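Long-range contact in periplasmic binding protein/LacI transcriptional regulator (Brachyspira murdochii, PDB 4KQC), which probably binds a carbohydrate, as a solute-binding protein of the kind that delivers its ligand to an ABC transporter: residues L245-L257 against N262-Y274. Numbering follows the deposited sequence.
Sequences LVVMGFDSGKPQL and NGIIQGSVTQDPY. With NO3 (nitrate ion), chain F.
Q256 OE1 accepts the S268 hydroxyl at 2.7 Å (OG to OE1), from above the amide plane, and a weak bond from F250 N. The contact lies inside a parallel beta-alpha-beta unit of the periplasmic-binding-protein fold: strands 246-250 and 267-270 run 15° apart, with helix 254-261 as the crossover. The Q256 chain runs extended, its CG anti to the main-chain nitrogen, and reaches from the helix's first turn back to the end of strand 246-250 and the loop after it, where NE2 donates to F250 O and S252 O, each at 3.0 Å. Shortened to an alanine here, the residue would probably leave the S268 hydroxyl and the carbonyls of F250 and S252 without these partners. Between the strands, G249 N donates to G267 O and G249 O receives V269 N, so G249 bonds to the residues on either side of its partner S268, as in parallel pairing. On the face bearing F250, V269 CG2 sits 3.6 Å from the ring centroid, only 12° off the normal, a CH-pi contact. R157 makes a cation-pi interaction with this ring and a salt bridge with D251 OD2; Q271 OE1 hydrogen-bonds T111. Q271 NE2 donates to the syn side of D251 OD1 at 2.9 Å, nearly straight (171°), while one water bridges D251 OD1 and Q271 N.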
# COMPACT_ATOMS: atom_id res chain seq x y z
N LEU A 245 17.74 -10.71 11.12
CA LEU A 245 16.34 -10.45 10.87
C LEU A 245 16.06 -10.34 9.38
O LEU A 245 16.86 -9.73 8.67
CB LEU A 245 15.89 -9.15 11.55
CG LEU A 245 15.78 -9.19 13.02
CD1 LEU A 245 15.62 -7.82 13.61
CD2 LEU A 245 14.52 -9.96 13.43
N VAL A 246 14.97 -10.96 8.96
CA VAL A 246 14.46 -10.85 7.58
C VAL A 246 13.29 -9.89 7.58
O VAL A 246 12.25 -10.20 8.10
CB VAL A 246 14.02 -12.21 7.00
CG1 VAL A 246 13.53 -12.04 5.57
CG2 VAL A 246 15.20 -13.20 7.07
N VAL A 247 13.53 -8.74 7.00
CA VAL A 247 12.56 -7.65 7.01
C VAL A 247 12.17 -7.32 5.58
O VAL A 247 13.04 -7.16 4.72
CB VAL A 247 13.14 -6.43 7.74
CG1 VAL A 247 12.13 -5.29 7.79
CG2 VAL A 247 13.65 -6.80 9.15
N MSE A 248 10.88 -7.23 5.31
CA MSE A 248 10.34 -6.97 3.95
C MSE A 248 9.25 -5.93 4.07
O MSE A 248 8.47 -6.00 5.01
CB MSE A 248 9.84 -8.28 3.29
CG MSE A 248 11.05 -9.20 3.08
SE MSE A 248 10.34 -10.93 2.50
CE MSE A 248 12.13 -11.67 2.21
N GLY A 249 9.10 -5.09 3.04
CA GLY A 249 8.14 -4.02 3.07
C GLY A 249 7.20 -3.91 1.89
O GLY A 249 7.01 -4.81 1.11
N PHE A 250 6.66 -2.73 1.76
CA PHE A 250 5.61 -2.41 0.81
C PHE A 250 5.77 -0.91 0.45
O PHE A 250 6.13 -0.04 1.30
CB PHE A 250 4.28 -2.63 1.51
CG PHE A 250 3.13 -2.99 0.63
CD1 PHE A 250 2.70 -2.14 -0.40
CD2 PHE A 250 2.47 -4.18 0.85
CE1 PHE A 250 1.62 -2.51 -1.20
CE2 PHE A 250 1.40 -4.55 0.06
CZ PHE A 250 0.98 -3.69 -0.98
N ASP A 251 5.53 -0.60 -0.82
CA ASP A 251 5.73 0.72 -1.38
C ASP A 251 7.21 1.13 -1.36
O ASP A 251 8.04 0.22 -1.45
CB ASP A 251 4.80 1.74 -0.69
CG ASP A 251 3.33 1.50 -1.02
OD1 ASP A 251 3.04 1.16 -2.17
OD2 ASP A 251 2.44 1.68 -0.12
N SER A 252 7.56 2.42 -1.37
CA SER A 252 8.98 2.82 -1.47
C SER A 252 9.22 4.07 -0.63
O SER A 252 9.09 3.95 0.58
CB SER A 252 9.49 2.88 -2.93
OG SER A 252 8.77 3.77 -3.73
N GLY A 253 9.57 5.21 -1.23
CA GLY A 253 10.09 6.32 -0.46
C GLY A 253 11.55 6.20 -0.17
O GLY A 253 12.07 5.07 -0.01
N LYS A 254 12.26 7.34 -0.07
CA LYS A 254 13.71 7.28 0.07
C LYS A 254 14.22 6.46 1.25
O LYS A 254 15.16 5.71 1.10
CB LYS A 254 14.31 8.68 0.13
CG LYS A 254 15.81 8.76 0.30
CD LYS A 254 16.54 9.07 -0.98
CE LYS A 254 18.05 9.17 -0.75
NZ LYS A 254 18.75 8.17 -1.59
N PRO A 255 13.64 6.65 2.47
CA PRO A 255 14.24 5.85 3.57
C PRO A 255 14.19 4.34 3.32
O PRO A 255 15.16 3.64 3.60
CB PRO A 255 13.41 6.22 4.79
CG PRO A 255 12.71 7.47 4.44
CD PRO A 255 12.54 7.49 2.94
N GLN A 256 13.06 3.87 2.82
CA GLN A 256 12.92 2.47 2.47
C GLN A 256 13.88 2.03 1.37
O GLN A 256 14.40 0.90 1.41
CB GLN A 256 11.45 2.15 2.10
CG GLN A 256 11.18 0.68 1.88
CD GLN A 256 9.71 0.25 1.96
OE1 GLN A 256 9.41 -0.95 2.13
NE2 GLN A 256 8.77 1.21 1.82
N LEU A 257 14.03 2.85 0.32
CA LEU A 257 14.93 2.50 -0.79
C LEU A 257 16.34 2.41 -0.28
O LEU A 257 17.09 1.49 -0.58
CB LEU A 257 14.84 3.57 -1.88
CG LEU A 257 13.50 3.65 -2.62
CD1 LEU A 257 13.44 4.78 -3.63
CD2 LEU A 257 13.30 2.33 -3.30
N ASN A 262 21.16 -0.68 1.51
CA ASN A 262 22.07 -0.94 2.60
C ASN A 262 21.90 -2.31 3.25
O ASN A 262 22.58 -2.57 4.26
CB ASN A 262 21.81 0.11 3.69
CG ASN A 262 22.25 1.50 3.31
OD1 ASN A 262 23.14 1.66 2.48
ND2 ASN A 262 21.62 2.52 3.92
N GLY A 263 20.94 -3.13 2.78
CA GLY A 263 20.78 -4.47 3.28
C GLY A 263 20.00 -4.68 4.57
O GLY A 263 19.97 -5.78 5.13
N ILE A 264 19.37 -3.60 5.09
CA ILE A 264 18.54 -3.65 6.27
C ILE A 264 17.15 -4.29 5.95
O ILE A 264 16.65 -5.06 6.72
CB ILE A 264 18.37 -2.24 6.89
CG1 ILE A 264 19.75 -1.64 7.24
CG2 ILE A 264 17.47 -2.31 8.12
CD1 ILE A 264 19.74 -0.15 7.38
N ILE A 265 16.63 -3.98 4.77
CA ILE A 265 15.35 -4.52 4.32
C ILE A 265 15.68 -5.36 3.10
O ILE A 265 16.39 -4.89 2.20
CB ILE A 265 14.34 -3.37 4.00
CG1 ILE A 265 13.99 -2.62 5.27
CG2 ILE A 265 13.11 -3.91 3.29
CD1 ILE A 265 13.09 -1.41 5.05
N GLN A 266 15.22 -6.62 3.08
CA GLN A 266 15.60 -7.55 2.02
C GLN A 266 14.93 -7.22 0.71
O GLN A 266 15.49 -7.46 -0.36
CB GLN A 266 15.34 -9.01 2.42
CG GLN A 266 16.15 -9.48 3.61
CD GLN A 266 17.60 -8.98 3.55
OE1 GLN A 266 18.04 -8.10 4.34
NE2 GLN A 266 18.34 -9.48 2.56
N GLY A 267 13.73 -6.65 0.76
CA GLY A 267 12.99 -6.38 -0.47
C GLY A 267 11.62 -5.89 -0.06
O GLY A 267 11.23 -6.05 1.13
N SER A 268 10.90 -5.39 -1.03
CA SER A 268 9.54 -4.90 -0.85
C SER A 268 8.73 -5.05 -2.09
O SER A 268 9.25 -5.35 -3.18
CB SER A 268 9.57 -3.41 -0.45
OG SER A 268 10.12 -3.21 0.86
N VAL A 269 7.42 -4.89 -1.98
CA VAL A 269 6.58 -4.85 -3.18
C VAL A 269 6.19 -3.44 -3.53
O VAL A 269 5.96 -2.64 -2.62
CB VAL A 269 5.32 -5.75 -3.07
CG1 VAL A 269 5.73 -7.18 -3.04
CG2 VAL A 269 4.50 -5.43 -1.87
N THR A 270 6.19 -3.13 -4.82
CA THR A 270 5.81 -1.77 -5.27
C THR A 270 4.55 -1.85 -6.08
O THR A 270 4.28 -2.81 -6.79
CB THR A 270 6.89 -1.06 -6.12
OG1 THR A 270 6.48 0.26 -6.48
CG2 THR A 270 7.28 -1.81 -7.38
N GLN A 271 3.76 -0.82 -5.96
CA GLN A 271 2.62 -0.64 -6.85
C GLN A 271 3.04 -0.01 -8.18
O GLN A 271 4.20 0.19 -8.41
CB GLN A 271 1.56 0.22 -6.17
CG GLN A 271 1.12 -0.16 -4.75
CD GLN A 271 0.07 0.80 -4.22
OE1 GLN A 271 -1.06 0.82 -4.76
NE2 GLN A 271 0.39 1.58 -3.24
N ASP A 272 2.08 0.27 -9.06
CA ASP A 272 2.35 0.89 -10.39
C ASP A 272 1.53 2.19 -10.46
O ASP A 272 0.41 2.21 -11.01
CB ASP A 272 1.95 -0.06 -11.50
CG ASP A 272 2.32 0.44 -12.90
OD1 ASP A 272 2.70 1.62 -13.14
OD2 ASP A 272 2.27 -0.37 -13.89
N PRO A 273 2.04 3.25 -9.80
CA PRO A 273 1.25 4.49 -9.69
C PRO A 273 0.85 5.10 -11.02
O PRO A 273 -0.30 5.56 -11.18
CB PRO A 273 2.17 5.42 -8.88
CG PRO A 273 3.55 4.83 -9.00
CD PRO A 273 3.31 3.35 -9.05
N TYR A 274 1.73 5.06 -12.03
CA TYR A 274 1.33 5.59 -13.31
C TYR A 274 0.09 4.92 -13.88
O TYR A 274 -0.83 5.56 -14.39
CB TYR A 274 2.47 5.49 -14.29
CG TYR A 274 2.21 6.14 -15.60
CD1 TYR A 274 1.52 5.45 -16.61
CD2 TYR A 274 2.75 7.39 -15.89
CE1 TYR A 274 1.34 6.06 -17.87
CE2 TYR A 274 2.59 7.98 -17.14
CZ TYR A 274 1.88 7.30 -18.12
OH TYR A 274 1.66 7.83 -19.41
N NO3 F . 21.89 6.15 2.27
O1 NO3 F . 22.29 5.53 1.29
O2 NO3 F . 21.33 7.44 2.14
O3 NO3 F . 22.00 5.59 3.55
O HOH W 1 16.31 -7.86 6.60
O HOH W 2 4.19 1.60 -4.58
O HOH W 3 6.66 2.55 -5.31